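Local coordinates for Serine/threonine-protein kinase PknE (Mycobacterium tuberculosis, PDB 2H34) that is the cytoplasmic catalytic domain of a transmembrane kinase that phosphorylates protein serines and threonines with ATP, probably important for bacterial survival in the host, at residues G129-A132 / P133-V137. Residues are numbered along the deposited sequence; the frame is centred on the assembly and turned at random.
Sequences GPLA and PPRAV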
# COMPACT_ATOMS: atom_id res chain seq x y z
N GLY A 129 -13.24 1.12 -14.07
CA GLY A 129 -12.69 0.04 -14.88
C GLY A 129 -11.17 0.11 -14.85
O GLY A 129 -10.61 0.74 -13.97
N PRO A 130 -10.50 -0.55 -15.82
CA PRO A 130 -9.05 -0.49 -15.90
C PRO A 130 -8.56 0.92 -16.17
O PRO A 130 -9.30 1.72 -16.74
CB PRO A 130 -8.72 -1.40 -17.09
CG PRO A 130 -9.97 -1.44 -17.90
CD PRO A 130 -11.07 -1.39 -16.89
N LEU A 131 -7.32 1.21 -15.77
CA LEU A 131 -6.71 2.51 -16.04
C LEU A 131 -5.92 2.50 -17.34
O LEU A 131 -5.28 1.51 -17.67
CB LEU A 131 -5.75 2.89 -14.92
CG LEU A 131 -6.21 2.90 -13.47
CD1 LEU A 131 -5.07 3.38 -12.60
CD2 LEU A 131 -7.45 3.78 -13.28
N ALA A 132 -5.97 3.61 -18.07
CA ALA A 132 -5.02 3.86 -19.14
C ALA A 132 -3.63 3.54 -18.59
O ALA A 132 -3.29 3.96 -17.49
CB ALA A 132 -5.10 5.31 -19.59
N PRO A 133 -2.84 2.75 -19.33
CA PRO A 133 -1.53 2.29 -18.82
C PRO A 133 -0.60 3.39 -18.27
O PRO A 133 -0.05 3.21 -17.19
CB PRO A 133 -0.92 1.58 -20.03
CG PRO A 133 -2.11 1.08 -20.79
CD PRO A 133 -3.13 2.18 -20.66
N PRO A 134 -0.44 4.51 -18.98
CA PRO A 134 0.41 5.55 -18.39
C PRO A 134 -0.05 6.01 -17.01
O PRO A 134 0.77 6.32 -16.15
CB PRO A 134 0.29 6.70 -19.39
CG PRO A 134 -0.02 6.02 -20.69
CD PRO A 134 -0.94 4.90 -20.31
N ARG A 135 -1.36 6.04 -16.80
CA ARG A 135 -1.91 6.38 -15.51
C ARG A 135 -1.56 5.31 -14.48
O ARG A 135 -1.11 5.61 -13.37
CB ARG A 135 -3.42 6.53 -15.65
CG ARG A 135 -4.07 7.26 -14.53
CD ARG A 135 -5.24 8.04 -15.05
NE ARG A 135 -6.15 8.44 -13.97
CZ ARG A 135 -7.35 7.91 -13.79
NH1 ARG A 135 -7.79 6.96 -14.60
NH2 ARG A 135 -8.12 8.35 -12.80
N ALA A 136 -1.76 4.05 -14.86
CA ALA A 136 -1.42 2.93 -13.99
C ALA A 136 0.02 3.05 -13.55
O ALA A 136 0.33 2.98 -12.36
CB ALA A 136 -1.63 1.64 -14.71
N VAL A 137 0.89 3.27 -14.53
CA VAL A 137 2.32 3.40 -14.29
C VAL A 137 2.57 4.57 -13.34
O VAL A 137 3.20 4.39 -12.30
CB VAL A 137 3.14 3.53 -15.61
CG1 VAL A 137 4.64 3.68 -15.31
CG2 VAL A 137 2.92 2.33 -16.51
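Ala-132 meets Arg-135 and Ala-136 in a local helix-start contact of the kinase C-terminal lobe, where the loop after helix 121-128 turns into helix 133-152. Ala-132 sits at the N-cap; its methyl offers no capping acceptor, but its carbonyl takes the first i to i+4 bond of the helix, Ala-136 N to Ala-132 O, 3.0 Å, nearly straight at 163° and in the carbonyl plane. A weak, bent bond from Arg-135 N reaches the same oxygen. Pro-133 and Pro-134 fill the first two helical positions, where a missing N-H costs no helical hydrogen bond.

Leu-131, buried, turns its side chain toward the helix, its CD1 lying 3.9 Å from Ala-136 CA, while Leu-121 and Met-124 also touch it. The other methyl, CD2, meets the Arg-135 guanidinium obliquely, 3.5 Å from NH1. CG anti to the backbone N (chi1 -163°) and a bend at chi2 carry the arginine chain across the leucine at about a right angle. Its NE forms a salt bridge with Asp-171, and NH1 bonds to Gln-128 OE1. The helix start thus rests on one well-aligned backbone bond and a weak one, with Leu-131 packed against apolar groups and an arginine whose charge Asp-171 probably balances.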